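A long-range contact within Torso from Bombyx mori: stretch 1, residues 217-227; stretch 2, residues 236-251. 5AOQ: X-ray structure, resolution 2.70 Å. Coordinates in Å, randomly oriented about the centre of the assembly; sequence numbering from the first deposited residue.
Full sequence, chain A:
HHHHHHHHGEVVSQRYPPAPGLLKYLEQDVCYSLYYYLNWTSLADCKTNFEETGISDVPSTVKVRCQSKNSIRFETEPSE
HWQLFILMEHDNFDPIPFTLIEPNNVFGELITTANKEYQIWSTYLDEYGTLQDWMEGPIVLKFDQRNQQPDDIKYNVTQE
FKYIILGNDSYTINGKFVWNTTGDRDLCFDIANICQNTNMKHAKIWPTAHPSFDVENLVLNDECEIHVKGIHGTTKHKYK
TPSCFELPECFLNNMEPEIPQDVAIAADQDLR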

# COMPACT_ATOMS: atom_id res chain seq x y z
N ASN A 217 7.92 24.19 -5.09
CA ASN A 217 8.43 24.07 -3.73
C ASN A 217 9.94 23.84 -3.68
O ASN A 217 10.47 23.29 -2.71
CB ASN A 217 7.72 22.94 -2.99
CG ASN A 217 6.22 22.96 -3.22
OD1 ASN A 217 5.63 24.02 -3.44
ND2 ASN A 217 5.59 21.79 -3.16
N LEU A 218 10.64 24.27 -4.73
CA LEU A 218 12.10 24.22 -4.75
C LEU A 218 12.68 25.32 -3.88
O LEU A 218 11.98 26.27 -3.51
CB LEU A 218 12.63 24.34 -6.18
CG LEU A 218 12.33 23.17 -7.13
CD1 LEU A 218 12.78 23.52 -8.54
CD2 LEU A 218 13.01 21.90 -6.65
N VAL A 219 13.97 25.20 -3.55
CA VAL A 219 14.66 26.20 -2.75
C VAL A 219 16.02 26.54 -3.36
O VAL A 219 16.50 25.85 -4.26
CB VAL A 219 14.85 25.72 -1.30
CG1 VAL A 219 13.50 25.48 -0.65
CG2 VAL A 219 15.70 24.45 -1.25
N LEU A 220 16.64 27.60 -2.85
CA LEU A 220 17.91 28.07 -3.37
C LEU A 220 19.08 27.17 -2.99
O LEU A 220 19.11 26.62 -1.88
CB LEU A 220 18.19 29.49 -2.89
CG LEU A 220 17.20 30.57 -3.34
CD1 LEU A 220 17.47 31.88 -2.62
CD2 LEU A 220 17.27 30.76 -4.85
N ASN A 221 20.03 27.02 -3.91
CA ASN A 221 21.27 26.29 -3.65
C ASN A 221 21.04 24.85 -3.22
O ASN A 221 21.73 24.33 -2.35
CB ASN A 221 22.09 27.03 -2.59
CG ASN A 221 22.40 28.46 -2.99
OD1 ASN A 221 22.88 28.71 -4.09
ND2 ASN A 221 22.10 29.40 -2.10
N ASP A 222 20.05 24.20 -3.85
CA ASP A 222 19.71 22.81 -3.55
C ASP A 222 20.22 21.88 -4.64
O ASP A 222 20.05 22.16 -5.83
CB ASP A 222 18.20 22.66 -3.38
CG ASP A 222 17.82 21.37 -2.68
OD1 ASP A 222 18.59 20.40 -2.76
OD2 ASP A 222 16.75 21.34 -2.03
N GLU A 223 20.84 20.78 -4.23
CA GLU A 223 21.36 19.80 -5.17
C GLU A 223 20.28 18.77 -5.53
O GLU A 223 20.00 17.86 -4.75
CB GLU A 223 22.59 19.10 -4.58
CG GLU A 223 23.37 18.25 -5.58
CD GLU A 223 23.99 19.08 -6.69
OE1 GLU A 223 24.25 20.28 -6.46
OE2 GLU A 223 24.21 18.53 -7.79
N CYS A 224 19.68 18.94 -6.70
CA CYS A 224 18.57 18.10 -7.14
C CYS A 224 18.97 17.04 -8.17
O CYS A 224 20.07 17.07 -8.72
CB CYS A 224 17.46 18.96 -7.73
SG CYS A 224 16.73 20.18 -6.62
N GLU A 225 18.05 16.13 -8.43
CA GLU A 225 18.22 15.12 -9.47
C GLU A 225 16.86 14.73 -10.07
O GLU A 225 15.86 14.62 -9.35
CB GLU A 225 18.92 13.88 -8.91
CG GLU A 225 19.26 12.84 -9.96
CD GLU A 225 20.01 11.65 -9.39
OE1 GLU A 225 20.11 11.55 -8.15
OE2 GLU A 225 20.49 10.81 -10.18
N ILE A 226 16.85 14.55 -11.38
CA ILE A 226 15.63 14.19 -12.10
C ILE A 226 15.90 13.03 -13.06
O ILE A 226 16.88 13.03 -13.80
CB ILE A 226 15.05 15.41 -12.88
CG1 ILE A 226 13.68 15.07 -13.46
CG2 ILE A 226 16.01 15.87 -13.98
CD1 ILE A 226 12.98 16.24 -14.13
N HIS A 227 15.03 12.02 -13.02
CA HIS A 227 15.09 10.89 -13.93
C HIS A 227 13.98 10.99 -14.97
O HIS A 227 12.81 11.17 -14.62
CB HIS A 227 14.97 9.57 -13.17
CG HIS A 227 15.82 9.49 -11.94
ND1 HIS A 227 17.15 9.16 -11.98
CD2 HIS A 227 15.51 9.69 -10.64
CE1 HIS A 227 17.64 9.17 -10.75
NE2 HIS A 227 16.67 9.49 -9.92
N LYS A 236 19.05 9.68 -16.19
CA LYS A 236 19.24 10.31 -14.89
C LYS A 236 20.00 11.61 -15.09
O LYS A 236 21.03 11.65 -15.76
CB LYS A 236 19.99 9.38 -13.94
CG LYS A 236 19.46 7.95 -13.95
CD LYS A 236 19.94 7.17 -12.74
CE LYS A 236 19.53 5.71 -12.81
NZ LYS A 236 20.48 4.90 -13.63
N HIS A 237 19.48 12.68 -14.50
CA HIS A 237 19.99 14.03 -14.74
C HIS A 237 20.09 14.83 -13.45
O HIS A 237 19.08 15.32 -12.94
CB HIS A 237 19.09 14.75 -15.75
CG HIS A 237 19.43 16.19 -15.95
ND1 HIS A 237 20.48 16.61 -16.73
CD2 HIS A 237 18.86 17.31 -15.45
CE1 HIS A 237 20.54 17.93 -16.72
NE2 HIS A 237 19.56 18.38 -15.95
N LYS A 238 21.30 14.96 -12.93
CA LYS A 238 21.54 15.77 -11.75
C LYS A 238 21.53 17.25 -12.12
O LYS A 238 21.91 17.62 -13.23
CB LYS A 238 22.87 15.41 -11.09
CG LYS A 238 22.91 14.03 -10.45
CD LYS A 238 24.24 13.78 -9.76
CE LYS A 238 24.27 12.41 -9.09
NZ LYS A 238 25.58 12.15 -8.43
N TYR A 239 21.10 18.09 -11.19
CA TYR A 239 21.08 19.53 -11.41
C TYR A 239 20.93 20.27 -10.09
O TYR A 239 20.28 19.78 -9.17
CB TYR A 239 19.95 19.90 -12.37
CG TYR A 239 18.57 19.72 -11.78
CD1 TYR A 239 17.92 18.50 -11.85
CD2 TYR A 239 17.91 20.77 -11.16
CE1 TYR A 239 16.66 18.33 -11.32
CE2 TYR A 239 16.65 20.61 -10.63
CZ TYR A 239 16.03 19.39 -10.71
OH TYR A 239 14.77 19.22 -10.18
N LYS A 240 21.52 21.46 -10.01
CA LYS A 240 21.50 22.26 -8.80
C LYS A 240 20.67 23.53 -9.02
O LYS A 240 20.81 24.19 -10.05
CB LYS A 240 22.92 22.62 -8.37
CG LYS A 240 23.02 23.28 -7.00
CD LYS A 240 24.47 23.61 -6.66
CE LYS A 240 24.60 24.22 -5.27
NZ LYS A 240 24.16 23.28 -4.20
N THR A 241 19.81 23.85 -8.06
CA THR A 241 19.00 25.06 -8.15
C THR A 241 19.87 26.30 -7.97
O THR A 241 20.78 26.30 -7.14
CB THR A 241 17.87 25.07 -7.11
OG1 THR A 241 18.43 24.95 -5.79
CG2 THR A 241 16.90 23.92 -7.35
N PRO A 242 19.60 27.36 -8.75
CA PRO A 242 20.49 28.53 -8.76
C PRO A 242 20.54 29.27 -7.43
O PRO A 242 19.68 29.07 -6.57
CB PRO A 242 19.87 29.42 -9.85
CG PRO A 242 18.44 29.04 -9.88
CD PRO A 242 18.41 27.57 -9.59
N SER A 243 21.55 30.12 -7.28
CA SER A 243 21.68 30.95 -6.09
C SER A 243 20.82 32.20 -6.23
O SER A 243 20.16 32.40 -7.25
CB SER A 243 23.15 31.34 -5.87
OG SER A 243 23.98 30.19 -5.82
N CYS A 244 20.84 33.05 -5.21
CA CYS A 244 20.01 34.25 -5.21
C CYS A 244 20.56 35.30 -6.17
O CYS A 244 19.80 36.01 -6.82
CB CYS A 244 19.93 34.83 -3.79
SG CYS A 244 18.78 36.22 -3.60
N PHE A 245 21.89 35.40 -6.26
CA PHE A 245 22.51 36.38 -7.14
C PHE A 245 22.30 36.01 -8.61
O PHE A 245 22.50 36.84 -9.49
CB PHE A 245 24.01 36.52 -6.82
CG PHE A 245 24.84 35.33 -7.19
CD1 PHE A 245 25.04 34.30 -6.29
CD2 PHE A 245 25.44 35.24 -8.44
CE1 PHE A 245 25.82 33.20 -6.63
CE2 PHE A 245 26.21 34.15 -8.78
CZ PHE A 245 26.40 33.13 -7.87
N GLU A 246 21.91 34.77 -8.86
CA GLU A 246 21.64 34.30 -10.22
C GLU A 246 20.20 34.61 -10.63
O GLU A 246 19.89 34.65 -11.82
CB GLU A 246 21.91 32.80 -10.32
CG GLU A 246 23.37 32.42 -10.18
CD GLU A 246 23.62 30.94 -10.34
OE1 GLU A 246 23.02 30.33 -11.25
OE2 GLU A 246 24.41 30.37 -9.55
N LEU A 247 19.34 34.83 -9.65
CA LEU A 247 17.94 35.18 -9.89
C LEU A 247 17.71 36.66 -9.61
O LEU A 247 17.65 37.06 -8.45
CB LEU A 247 17.02 34.33 -9.01
CG LEU A 247 17.15 32.81 -9.18
CD1 LEU A 247 16.28 32.09 -8.17
CD2 LEU A 247 16.80 32.38 -10.59
N PRO A 248 17.60 37.49 -10.67
CA PRO A 248 17.51 38.95 -10.52
C PRO A 248 16.52 39.42 -9.46
O PRO A 248 16.85 40.30 -8.66
CB PRO A 248 17.06 39.41 -11.91
CG PRO A 248 17.59 38.39 -12.83
CD PRO A 248 17.49 37.09 -12.09
N GLU A 249 15.32 38.85 -9.46
CA GLU A 249 14.28 39.28 -8.53
C GLU A 249 14.62 38.87 -7.10
O GLU A 249 14.10 39.45 -6.15
CB GLU A 249 12.92 38.71 -8.94
CG GLU A 249 11.75 39.42 -8.26
CD GLU A 249 10.43 39.21 -8.97
OE1 GLU A 249 10.39 38.43 -9.95
OE2 GLU A 249 9.43 39.83 -8.56
N CYS A 250 15.48 37.87 -6.95
CA CYS A 250 15.95 37.47 -5.63
C CYS A 250 17.01 38.45 -5.15
O CYS A 250 16.94 38.98 -4.04
CB CYS A 250 16.53 36.06 -5.64
SG CYS A 250 16.95 35.43 -3.99
N PHE A 251 18.00 38.69 -6.01
CA PHE A 251 19.14 39.54 -5.68
C PHE A 251 18.69 40.97 -5.40
O PHE A 251 19.14 41.59 -4.44
CB PHE A 251 20.15 39.51 -6.82
CG PHE A 251 21.45 40.19 -6.50
CD1 PHE A 251 22.32 39.66 -5.56
CD2 PHE A 251 21.82 41.35 -7.16
CE1 PHE A 251 23.52 40.29 -5.28
CE2 PHE A 251 23.01 41.98 -6.88
CZ PHE A 251 23.86 41.45 -5.94

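Stretch 2 enters the contact as a strand, residues 236-240, running antiparallel to strand 223-227 with 154° between their N-to-C directions. Lys-236 faces His-227 in a non-hydrogen-bonded pair, with the CA atoms 4.3 Å apart; the closest approach is between side chains, Lys-236 CG lying 3.3 Å from His-227 ND1, at the ring edge and near its plane. At His-237 the backbones close a pair of hydrogen bonds, His-237 N to Ile-226 O at 2.7 Å and Ile-226 N to His-237 O at 2.8 Å; the second is the straighter, 164° at the hydrogen against 137°. Lys-238 pairs with Glu-225 without such bonds, and their aliphatic portions meet, CG to CG, at 3.9 Å.

Tyr-239 repeats the bonded pattern with Cys-224: Tyr-239 N reaches Cys-224 O at 2.9 Å and 177°, while Cys-224 N reaches Tyr-239 O at 2.7 Å and 134°. Its side chain, chi1 p, lays the ring against Cys-224, whose CB sits 3.6 Å from the ring centroid and 22° off the normal, a CH-pi contact over the face. Ile-226 CG2 adds an apolar contact with Tyr-239 CE1 at 3.7 Å. On the sheet face shared with Glu-223, Lys-240 NZ forms a long salt bridge to Glu-223 OE1, 3.8 Å, and a weak hydrogen bond to Asn-221 O, 3.2 Å.

Beyond the strand, Thr-241 OG1 serves both as donor to Val-219 O and as acceptor from Asp-222 N, each at 2.6 Å, while Thr-241 N binds Asp-222 O at 2.8 Å. The hydroxyl thus ties down the loop leading into strand 223-227. Ser-243 OG donates to Asn-221 OD1 at 2.5 Å. Finally, Cys-244 CB lies 4.0 Å from Leu-220 CD1, Leu-247 CD1 3.7 Å from Leu-220 CD2, and Cys-250 SG, in a disulfide with Cys-244, 3.8 Å from Leu-220 CD1.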